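Local coordinates for protein Stk_08120 (Sulfolobus tokodaii str. 7, PDB 2EJX) that probably carries fatty acids, as a member of a thermoacidophile-specific family with a Bet v 1-like fold, at residues Ile23-Phe29 / Glu133-Ile139; Phe58-Gly64 / Ile76-Arg81; Asp71-Ile75 / Leu86-Lys90. One frame throughout, in Å; residues are numbered along the deposited sequence.

How the contacts relate
All three contacts belong to one Bet v 1-like fold, an antiparallel sheet with two short helices and the long helix 105-137. Contacts 2 and 3 share strand 72-79: it pairs with 58-69 in contact 2 and with 82-92 in contact 3. The centres of contacts 2 and 3 lie about 19 Å apart, and Tyr77 CE2 of one packs on Leu86 N of the other. Contact 1 joins the short helices to the C-terminal end of the long one. Its centre is about 15 Å from that of contact 3, and Phe24 and Ser25 rest on Val73, Ile75 and Ile88. Contacts 1 and 2 do not touch; their centres are about 22 Å apart.

Contact 1: residues Ile23-Phe29 / Glu133-Ile139; sequences IFSDPAF and ERIKRKI
Ile23 and Glu133 mark the closest backbone approach, CA to CA 7.9 Å, where the junction of helices 17-24 and 27-34 meets the last turn of helix 105-137; side chains alone bridge this gap. Arg137, extended from CG to NE, grips Asp26 end-on, NH1 and NH2 each 2.9 Å from OD2. The two planes stand 77° apart: OD2 lies in the guanidinium plane, while NH2 comes to it from above the carboxylate. The other oxygen, OD1, caps helix 27-34 by accepting from Ala28 N. On the adjoining guanidinium edge, NE donates to Glu133 OE1 at 2.8 Å, with a weak second bond from NH2; OE1 also takes a weak bond from Lys136 NZ. Beside the polar groups, Ile23 CD1 touches Glu133 CB and its CG1 meets Ile139 CD1 at 3.9 Å. With CG2 anti to the backbone N, Ile23 also sets this methyl over the centre of the Phe29 ring and over one face of the Arg137 guanidinium. Phe29 CE1 meets Glu133 CG at 3.7 Å. Arg137 thus joins the N-cap aspartate of helix 27-34 to a glutamate one turn back on its own helix, its positive charge probably easing their mutual repulsion.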
loop_
_atom_site.group_PDB
_atom_site.type_symbol
_atom_site.label_atom_id
_atom_site.label_comp_id
_atom_site.label_asym_id
_atom_site.label_seq_id
_atom_site.Cartn_x
_atom_site.Cartn_y
_atom_site.Cartn_z
ATOM N N ILE A 23 8.403 3.051 -6.156
ATOM C CA ILE A 23 8.463 2.246 -4.958
ATOM C C ILE A 23 7.051 1.774 -4.530
ATOM O O ILE A 23 6.875 0.621 -4.180
ATOM C CB ILE A 23 9.297 2.960 -3.825
ATOM C CG1 ILE A 23 10.751 3.077 -4.295
ATOM C CG2 ILE A 23 9.189 2.280 -2.432
ATOM C CD1 ILE A 23 11.619 4.027 -3.382
ATOM N N PHE A 24 6.069 2.636 -4.615
ATOM C CA PHE A 24 4.699 2.256 -4.257
ATOM C C PHE A 24 4.145 1.172 -5.204
ATOM O O PHE A 24 3.288 0.374 -4.785
ATOM C CB PHE A 24 3.787 3.498 -4.215
ATOM C CG PHE A 24 3.710 4.131 -2.859
ATOM C CD1 PHE A 24 3.044 3.479 -1.820
ATOM C CD2 PHE A 24 4.318 5.382 -2.607
ATOM C CE1 PHE A 24 2.972 4.042 -0.543
ATOM C CE2 PHE A 24 4.220 5.959 -1.348
ATOM C CZ PHE A 24 3.565 5.292 -0.317
ATOM N N SER A 25 4.689 1.095 -6.433
ATOM C CA SER A 25 4.283 0.036 -7.422
ATOM C C SER A 25 4.874 -1.329 -7.096
ATOM O O SER A 25 4.519 -2.337 -7.708
ATOM C CB SER A 25 4.691 0.429 -8.843
ATOM O OG SER A 25 6.075 0.192 -9.090
ATOM N N ASP A 26 5.830 -1.383 -6.166
ATOM C CA ASP A 26 6.310 -2.659 -5.632
ATOM C C ASP A 26 5.437 -3.160 -4.476
ATOM O O ASP A 26 5.429 -2.588 -3.375
ATOM C CB ASP A 26 7.767 -2.506 -5.157
ATOM C CG ASP A 26 8.370 -3.807 -4.617
ATOM O OD1 ASP A 26 7.689 -4.872 -4.639
ATOM O OD2 ASP A 26 9.545 -3.764 -4.165
ATOM N N PRO A 27 4.718 -4.279 -4.691
ATOM C CA PRO A 27 3.830 -4.680 -3.608
ATOM C C PRO A 27 4.563 -5.130 -2.356
ATOM O O PRO A 27 3.990 -5.097 -1.275
ATOM C CB PRO A 27 3.009 -5.856 -4.244
ATOM C CG PRO A 27 3.847 -6.383 -5.288
ATOM C CD PRO A 27 4.625 -5.200 -5.844
ATOM N N ALA A 28 5.834 -5.517 -2.479
ATOM C CA ALA A 28 6.633 -5.898 -1.320
ATOM C C ALA A 28 6.863 -4.690 -0.414
ATOM O O ALA A 28 7.160 -4.828 0.761
ATOM C CB ALA A 28 7.965 -6.443 -1.778
ATOM N N PHE A 29 6.743 -3.503 -0.984
ATOM C CA PHE A 29 6.783 -2.281 -0.176
ATOM C C PHE A 29 5.414 -1.965 0.387
ATOM O O PHE A 29 5.185 -1.975 1.634
ATOM C CB PHE A 29 7.310 -1.077 -1.001
ATOM C CG PHE A 29 7.250 0.240 -0.255
ATOM C CD1 PHE A 29 8.213 0.539 0.752
ATOM C CD2 PHE A 29 6.257 1.168 -0.514
ATOM C CE1 PHE A 29 8.155 1.744 1.486
ATOM C CE2 PHE A 29 6.177 2.404 0.215
ATOM C CZ PHE A 29 7.145 2.709 1.210
ATOM N N GLU A 133 14.696 3.061 1.457
ATOM C CA GLU A 133 14.346 2.206 0.304
ATOM C C GLU A 133 15.282 2.458 -0.873
ATOM O O GLU A 133 15.747 1.549 -1.510
ATOM C CB GLU A 133 12.858 2.412 -0.111
ATOM C CG GLU A 133 11.852 1.814 0.904
ATOM C CD GLU A 133 11.992 0.274 0.985
ATOM O OE1 GLU A 133 12.408 -0.394 0.009
ATOM O OE2 GLU A 133 11.697 -0.251 2.058
ATOM N N ARG A 134 15.537 3.718 -1.166
ATOM C CA ARG A 134 16.432 4.068 -2.263
ATOM C C ARG A 134 17.868 3.560 -2.105
ATOM O O ARG A 134 18.539 3.196 -3.093
ATOM C CB ARG A 134 16.426 5.576 -2.404
ATOM C CG ARG A 134 15.124 6.043 -3.025
ATOM C CD ARG A 134 15.191 7.559 -3.295
ATOM N NE ARG A 134 15.966 7.804 -4.512
ATOM C CZ ARG A 134 16.041 8.976 -5.147
ATOM N NH1 ARG A 134 15.405 10.018 -4.652
ATOM N NH2 ARG A 134 16.759 9.101 -6.279
ATOM N N ILE A 135 18.359 3.580 -0.876
ATOM C CA ILE A 135 19.737 3.151 -0.598
ATOM C C ILE A 135 19.777 1.648 -0.889
ATOM O O ILE A 135 20.679 1.147 -1.597
ATOM C CB ILE A 135 20.212 3.468 0.865
ATOM C CG1 ILE A 135 20.452 4.968 1.072
ATOM C CG2 ILE A 135 21.552 2.725 1.155
ATOM C CD1 ILE A 135 20.468 5.382 2.540
ATOM N N LYS A 136 18.762 0.935 -0.414
ATOM C CA LYS A 136 18.717 -0.532 -0.575
ATOM C C LYS A 136 18.474 -0.938 -2.026
ATOM O O LYS A 136 19.068 -1.915 -2.515
ATOM C CB LYS A 136 17.651 -1.127 0.328
ATOM C CG LYS A 136 17.429 -2.621 0.118
ATOM C CD LYS A 136 16.057 -3.066 0.710
ATOM C CE LYS A 136 14.876 -2.395 -0.019
ATOM N NZ LYS A 136 13.587 -3.188 0.015
ATOM N N ARG A 137 17.597 -0.210 -2.722
ATOM C CA ARG A 137 17.262 -0.528 -4.137
ATOM C C ARG A 137 18.226 0.007 -5.166
ATOM O O ARG A 137 18.141 -0.392 -6.353
ATOM C CB ARG A 137 15.825 -0.037 -4.493
ATOM C CG ARG A 137 14.781 -0.641 -3.653
ATOM C CD ARG A 137 13.492 0.195 -3.619
ATOM N NE ARG A 137 12.479 -0.446 -2.761
ATOM C CZ ARG A 137 11.579 -1.347 -3.179
ATOM N NH1 ARG A 137 11.512 -1.701 -4.454
ATOM N NH2 ARG A 137 10.726 -1.881 -2.310
ATOM N N LYS A 138 19.104 0.927 -4.734
ATOM C CA LYS A 138 20.038 1.641 -5.608
ATOM C C LYS A 138 19.314 2.400 -6.730
ATOM O O LYS A 138 19.671 2.307 -7.928
ATOM C CB LYS A 138 21.129 0.691 -6.113
ATOM C CG LYS A 138 21.873 0.012 -4.989
ATOM C CD LYS A 138 22.987 -0.862 -5.526
ATOM C CE LYS A 138 22.467 -2.132 -6.192
ATOM N NZ LYS A 138 23.482 -2.695 -7.156
ATOM N N ILE A 139 18.289 3.154 -6.318
ATOM C CA ILE A 139 17.569 4.039 -7.236
ATOM C C ILE A 139 17.458 5.442 -6.682
ATOM O O ILE A 139 17.128 6.416 -7.418
ATOM C CB ILE A 139 16.205 3.493 -7.584
ATOM C CG1 ILE A 139 15.322 3.370 -6.336
ATOM C CG2 ILE A 139 16.332 2.166 -8.315
ATOM C CD1 ILE A 139 13.877 2.935 -6.609
ATOM O OXT ILE A 139 17.695 5.646 -5.470
#

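Contact 2: residues Phe58-Gly64 / Ile76-Arg81; sequences FSYKVKG and IYDSDR
Val62 and Ser79 face each other as a non-hydrogen-bonded pair, CA to CA 4.3 Å, at the open end of the antiparallel hairpin formed by strands 58-69 and 72-79. Next to them Lys63 and Asp78 make the hydrogen-bonded pair: Lys63 N donates to Asp78 O at 3.2 Å and Asp78 N to Lys63 O at 3.0 Å. Their side chains repeat the link, Lys63 NZ reaching the syn lone pair of Asp78 OD2 at 2.9 Å after a bend at its last torsion (chi4 -88°). Tyr60 OH bonds to Pro36 O and Tyr77 OH to His102 ND1. Beyond Ser79 the regular ladder gives way to side chains. Asp80 OD1 accepts from Lys61 N at 3.0 Å, whereas Asp80 N gives Lys61 O only a weak bond. Ser79 OG accepts from Arg81 N in an ST turn and also bonds to Gly82 O. Ser59 O lies in the guanidinium plane of Arg81 and accepts side-on from NE and NH2, 3.0 and 2.9 Å away, while Phe58 CB sits over one face. A water that donates to Asp80 OD2 also gives Ser59 O a weak bond. A methionine in place of Arg81 would probably leave Ser59 O with that weak water bond and Phe58 CB without the guanidinium face it lies against. Past the last bridge, then, Lys61 N and Ser59 O find side-chain partners in Asp80 and Arg81.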
loop_
_atom_site.group_PDB
_atom_site.type_symbol
_atom_site.label_atom_id
_atom_site.label_comp_id
_atom_site.label_asym_id
_atom_site.label_seq_id
_atom_site.Cartn_x
_atom_site.Cartn_y
_atom_site.Cartn_z
ATOM N N PHE A 58 -8.563 -12.037 13.645
ATOM C CA PHE A 58 -8.783 -12.412 12.267
ATOM C C PHE A 58 -7.546 -12.489 11.391
ATOM O O PHE A 58 -7.065 -11.472 10.945
ATOM C CB PHE A 58 -9.776 -11.438 11.656
ATOM C CG PHE A 58 -10.983 -11.251 12.522
ATOM C CD1 PHE A 58 -11.864 -12.306 12.703
ATOM C CD2 PHE A 58 -11.206 -10.056 13.183
ATOM C CE1 PHE A 58 -12.981 -12.157 13.545
ATOM C CE2 PHE A 58 -12.324 -9.893 14.034
ATOM C CZ PHE A 58 -13.192 -10.949 14.201
ATOM N N SER A 59 -7.087 -13.704 11.121
ATOM C CA SER A 59 -6.074 -13.939 10.094
ATOM C C SER A 59 -6.679 -13.835 8.713
ATOM O O SER A 59 -7.844 -14.216 8.476
ATOM C CB SER A 59 -5.472 -15.326 10.257
ATOM O OG SER A 59 -4.816 -15.374 11.512
ATOM N N TYR A 60 -5.883 -13.353 7.760
ATOM C CA TYR A 60 -6.360 -13.284 6.402
ATOM C C TYR A 60 -5.213 -13.554 5.444
ATOM O O TYR A 60 -4.033 -13.388 5.801
ATOM C CB TYR A 60 -7.025 -11.936 6.085
ATOM C CG TYR A 60 -6.081 -10.769 6.169
ATOM C CD1 TYR A 60 -5.413 -10.308 5.027
ATOM C CD2 TYR A 60 -5.797 -10.164 7.398
ATOM C CE1 TYR A 60 -4.522 -9.248 5.094
ATOM C CE2 TYR A 60 -4.917 -9.087 7.481
ATOM C CZ TYR A 60 -4.267 -8.648 6.323
ATOM O OH TYR A 60 -3.388 -7.585 6.372
ATOM N N LYS A 61 -5.592 -14.029 4.269
ATOM C CA LYS A 61 -4.671 -14.278 3.153
ATOM C C LYS A 61 -5.087 -13.384 2.020
ATOM O O LYS A 61 -6.237 -13.460 1.555
ATOM C CB LYS A 61 -4.779 -15.723 2.676
ATOM C CG LYS A 61 -3.980 -16.683 3.462
ATOM C CD LYS A 61 -4.328 -18.130 3.076
ATOM C CE LYS A 61 -3.335 -18.727 2.091
ATOM N NZ LYS A 61 -3.668 -18.395 0.683
ATOM N N VAL A 62 -4.181 -12.535 1.555
ATOM C CA VAL A 62 -4.494 -11.649 0.456
ATOM C C VAL A 62 -3.483 -11.916 -0.689
ATOM O O VAL A 62 -2.316 -12.279 -0.441
ATOM C CB VAL A 62 -4.584 -10.146 0.909
ATOM C CG1 VAL A 62 -3.294 -9.695 1.535
ATOM C CG2 VAL A 62 -4.974 -9.216 -0.219
ATOM N N LYS A 63 -3.968 -11.823 -1.918
ATOM C CA LYS A 63 -3.081 -11.874 -3.095
ATOM C C LYS A 63 -3.641 -10.930 -4.154
ATOM O O LYS A 63 -4.779 -10.479 -4.080
ATOM C CB LYS A 63 -2.950 -13.316 -3.640
ATOM C CG LYS A 63 -4.206 -13.790 -4.342
ATOM C CD LYS A 63 -4.114 -15.287 -4.566
ATOM C CE LYS A 63 -5.186 -15.774 -5.564
ATOM N NZ LYS A 63 -6.404 -16.091 -4.832
ATOM N N GLY A 64 -2.839 -10.557 -5.131
ATOM C CA GLY A 64 -3.302 -9.571 -6.072
ATOM C C GLY A 64 -2.244 -9.190 -7.116
ATOM O O GLY A 64 -1.200 -9.823 -7.190
ATOM N N ILE A 76 -4.992 -4.452 -7.508
ATOM C CA ILE A 76 -6.270 -5.174 -7.393
ATOM C C ILE A 76 -6.042 -6.430 -6.575
ATOM O O ILE A 76 -5.124 -7.198 -6.847
ATOM C CB ILE A 76 -6.808 -5.476 -8.795
ATOM C CG1 ILE A 76 -6.985 -4.136 -9.521
ATOM C CG2 ILE A 76 -8.114 -6.243 -8.715
ATOM C CD1 ILE A 76 -7.544 -4.232 -10.941
ATOM N N TYR A 77 -6.840 -6.637 -5.524
ATOM C CA TYR A 77 -6.561 -7.767 -4.649
ATOM C C TYR A 77 -7.838 -8.534 -4.268
ATOM O O TYR A 77 -8.934 -7.972 -4.370
ATOM C CB TYR A 77 -5.845 -7.308 -3.383
ATOM C CG TYR A 77 -6.691 -6.398 -2.514
ATOM C CD1 TYR A 77 -7.571 -6.934 -1.557
ATOM C CD2 TYR A 77 -6.629 -4.984 -2.653
ATOM C CE1 TYR A 77 -8.356 -6.102 -0.749
ATOM C CE2 TYR A 77 -7.417 -4.162 -1.845
ATOM C CZ TYR A 77 -8.271 -4.743 -0.916
ATOM O OH TYR A 77 -9.020 -3.927 -0.143
ATOM N N ASP A 78 -7.658 -9.792 -3.852
ATOM C CA ASP A 78 -8.723 -10.633 -3.262
ATOM C C ASP A 78 -8.250 -11.290 -2.011
ATOM O O ASP A 78 -7.116 -11.679 -1.910
ATOM C CB ASP A 78 -9.220 -11.722 -4.256
ATOM C CG ASP A 78 -8.114 -12.698 -4.705
ATOM O OD1 ASP A 78 -7.509 -12.437 -5.780
ATOM O OD2 ASP A 78 -7.850 -13.722 -4.011
ATOM N N SER A 79 -9.131 -11.479 -1.034
ATOM C CA SER A 79 -8.725 -12.185 0.170
ATOM C C SER A 79 -9.927 -12.913 0.713
ATOM O O SER A 79 -11.037 -12.716 0.203
ATOM C CB SER A 79 -8.230 -11.227 1.249
ATOM O OG SER A 79 -9.325 -10.587 1.874
ATOM N N ASP A 80 -9.694 -13.718 1.751
ATOM C CA ASP A 80 -10.768 -14.458 2.434
ATOM C C ASP A 80 -11.664 -13.527 3.266
ATOM O O ASP A 80 -12.660 -13.975 3.853
ATOM C CB ASP A 80 -10.237 -15.640 3.270
ATOM C CG ASP A 80 -9.032 -15.283 4.159
ATOM O OD1 ASP A 80 -8.558 -14.140 4.106
ATOM O OD2 ASP A 80 -8.554 -16.187 4.901
ATOM N N ARG A 81 -11.307 -12.242 3.321
ATOM C CA ARG A 81 -12.061 -11.272 4.132
ATOM C C ARG A 81 -12.603 -10.141 3.258
ATOM O O ARG A 81 -13.018 -9.113 3.768
ATOM C CB ARG A 81 -11.185 -10.680 5.247
ATOM C CG ARG A 81 -10.451 -11.667 6.136
ATOM C CD ARG A 81 -11.356 -12.572 6.912
ATOM N NE ARG A 81 -10.615 -13.304 7.947
ATOM C CZ ARG A 81 -11.180 -13.943 8.973
ATOM N NH1 ARG A 81 -12.503 -13.930 9.118
ATOM N NH2 ARG A 81 -10.424 -14.599 9.841
HETATM O O HOH W 1 -6.936 -16.937 6.908
HETATM O O HOH W 2 -6.508 -14.793 -1.353
#

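Contact 3: residues Asp71-Ile75 / Leu86-Lys90; sequences DEVRI and LYIRK
Val73 and Ile88 form a hydrogen-bonded pair in the antiparallel beta hairpin of strands 72-79 and 82-92, with Val73 N 2.8 Å from Ile88 O and the return bond from Ile88 N to Val73 O. Ile75 and Leu86 repeat the pattern, and Lys90 N closes the row on Asp71 O. The strand axes lie 4.7 Å apart and run 178° to each other. The face of Val73, Ile75, Leu86 and Ile88 is apolar and packs on helices 17-24 and 27-34: Val73 CG1 meets Ile88 CD1 at 4.1 Å, and Thr30 of helix 27-34 touches Ile75, Leu86 and Ile88.

Glu72 belongs to the polar face. Its CB and CG pass beside Ile88 O, CG at 3.9 Å. Since CG is anti to the backbone N (chi1 178°) and the chain stays extended, the carboxylate is carried along Tyr87 and Arg89, which point the same way. CD lies near Arg89 NE and CG. At the tip the oxygens divide: OE1 faces Arg89 NE in a long salt bridge of 3.8 Å, while OE2 lies at the edge of the Tyr87 ring, 3.4 Å from CD1. OE2 also takes Arg74 side-on, NE and NH2 both arriving from one face of the carboxylate plane at 2.7 Å. The Arg74 guanidinium in turn has Tyr87 CE1 over one of its faces, and Arg89 NH2 lies over a face of the tyrosine ring. On the outer flank, a water donates to Asp71 OD1 and accepts from Lys90 NZ, bridging charges too far apart for a direct salt bridge; Lys90 NZ also lies in a long, weak ion pair with Asp18.

The sheet thus separates its two chemistries: branched aliphatic residues meet the helices, while on the opposite face Glu72 probably offsets the charge of Arg74 and Arg89 beside Tyr87.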
loop_
_atom_site.group_PDB
_atom_site.type_symbol
_atom_site.label_atom_id
_atom_site.label_comp_id
_atom_site.label_asym_id
_atom_site.label_seq_id
_atom_site.Cartn_x
_atom_site.Cartn_y
_atom_site.Cartn_z
ATOM N N ASP A 71 0.866 8.221 -14.025
ATOM C CA ASP A 71 0.726 8.892 -12.708
ATOM C C ASP A 71 -0.141 8.128 -11.709
ATOM O O ASP A 71 -0.683 8.699 -10.754
ATOM C CB ASP A 71 0.283 10.353 -12.882
ATOM C CG ASP A 71 1.410 11.262 -13.407
ATOM O OD1 ASP A 71 2.613 10.954 -13.246
ATOM O OD2 ASP A 71 1.095 12.314 -13.985
ATOM N N GLU A 72 -0.234 6.813 -11.889
ATOM C CA GLU A 72 -1.114 6.025 -11.042
ATOM C C GLU A 72 -0.598 4.610 -10.878
ATOM O O GLU A 72 0.019 4.059 -11.793
ATOM C CB GLU A 72 -2.549 6.003 -11.606
ATOM C CG GLU A 72 -3.487 5.138 -10.755
ATOM C CD GLU A 72 -4.970 5.353 -11.022
ATOM O OE1 GLU A 72 -5.396 6.455 -11.448
ATOM O OE2 GLU A 72 -5.711 4.397 -10.775
ATOM N N VAL A 73 -0.806 4.042 -9.690
ATOM C CA VAL A 73 -0.522 2.634 -9.416
ATOM C C VAL A 73 -1.844 2.066 -8.881
ATOM O O VAL A 73 -2.411 2.622 -7.975
ATOM C CB VAL A 73 0.549 2.468 -8.324
ATOM C CG1 VAL A 73 0.770 1.002 -8.029
ATOM C CG2 VAL A 73 1.889 3.113 -8.733
ATOM N N ARG A 74 -2.312 0.953 -9.440
ATOM C CA ARG A 74 -3.586 0.384 -9.046
ATOM C C ARG A 74 -3.307 -1.064 -8.653
ATOM O O ARG A 74 -2.784 -1.838 -9.449
ATOM C CB ARG A 74 -4.530 0.483 -10.254
ATOM C CG ARG A 74 -5.981 0.438 -9.941
ATOM C CD ARG A 74 -6.853 0.693 -11.192
ATOM N NE ARG A 74 -6.772 2.106 -11.605
ATOM C CZ ARG A 74 -7.674 2.730 -12.371
ATOM N NH1 ARG A 74 -8.755 2.080 -12.800
ATOM N NH2 ARG A 74 -7.512 4.015 -12.693
ATOM N N ILE A 75 -3.592 -1.431 -7.411
ATOM C CA ILE A 75 -3.332 -2.799 -6.924
ATOM C C ILE A 75 -4.689 -3.456 -6.688
ATOM O O ILE A 75 -5.456 -3.044 -5.810
ATOM C CB ILE A 75 -2.473 -2.816 -5.644
ATOM C CG1 ILE A 75 -1.153 -2.063 -5.897
ATOM C CG2 ILE A 75 -2.179 -4.257 -5.192
ATOM C CD1 ILE A 75 -0.117 -2.104 -4.766
ATOM N N LEU A 86 -6.395 -0.940 -4.198
ATOM C CA LEU A 86 -5.583 0.120 -3.586
ATOM C C LEU A 86 -5.025 1.008 -4.686
ATOM O O LEU A 86 -4.330 0.527 -5.592
ATOM C CB LEU A 86 -4.444 -0.490 -2.768
ATOM C CG LEU A 86 -3.463 0.439 -2.031
ATOM C CD1 LEU A 86 -4.182 1.190 -1.015
ATOM C CD2 LEU A 86 -2.445 -0.454 -1.350
ATOM N N TYR A 87 -5.314 2.299 -4.599
ATOM C CA TYR A 87 -4.775 3.254 -5.554
ATOM C C TYR A 87 -3.700 4.114 -4.929
ATOM O O TYR A 87 -3.857 4.574 -3.811
ATOM C CB TYR A 87 -5.851 4.225 -6.001
ATOM C CG TYR A 87 -7.087 3.563 -6.541
ATOM C CD1 TYR A 87 -7.235 3.364 -7.905
ATOM C CD2 TYR A 87 -8.103 3.125 -5.676
ATOM C CE1 TYR A 87 -8.370 2.754 -8.409
ATOM C CE2 TYR A 87 -9.248 2.518 -6.180
ATOM C CZ TYR A 87 -9.367 2.331 -7.551
ATOM O OH TYR A 87 -10.503 1.723 -8.096
ATOM N N ILE A 88 -2.637 4.361 -5.697
ATOM C CA ILE A 88 -1.675 5.411 -5.375
ATOM C C ILE A 88 -1.598 6.400 -6.571
ATOM O O ILE A 88 -1.237 6.007 -7.686
ATOM C CB ILE A 88 -0.286 4.833 -4.940
ATOM C CG1 ILE A 88 -0.438 3.754 -3.829
ATOM C CG2 ILE A 88 0.628 5.998 -4.420
ATOM C CD1 ILE A 88 -0.459 2.269 -4.330
ATOM N N ARG A 89 -2.005 7.663 -6.352
ATOM C CA ARG A 89 -2.141 8.624 -7.444
ATOM C C ARG A 89 -1.232 9.822 -7.204
ATOM O O ARG A 89 -1.270 10.401 -6.136
ATOM C CB ARG A 89 -3.583 9.104 -7.605
ATOM C CG ARG A 89 -4.612 7.983 -7.820
ATOM C CD ARG A 89 -6.040 8.576 -7.871
ATOM N NE ARG A 89 -7.036 7.529 -8.160
ATOM C CZ ARG A 89 -8.269 7.486 -7.654
ATOM N NH1 ARG A 89 -8.714 8.449 -6.849
ATOM N NH2 ARG A 89 -9.070 6.479 -7.986
ATOM N N LYS A 90 -0.391 10.142 -8.189
ATOM C CA LYS A 90 0.373 11.353 -8.143
ATOM C C LYS A 90 -0.581 12.531 -8.371
ATOM O O LYS A 90 -1.326 12.544 -9.347
ATOM C CB LYS A 90 1.501 11.317 -9.197
ATOM C CG LYS A 90 2.175 12.679 -9.412
ATOM C CD LYS A 90 3.415 12.548 -10.215
ATOM C CE LYS A 90 3.925 13.900 -10.642
ATOM N NZ LYS A 90 4.977 13.788 -11.698
HETATM O O HOH W 3 3.679 13.312 -13.932
#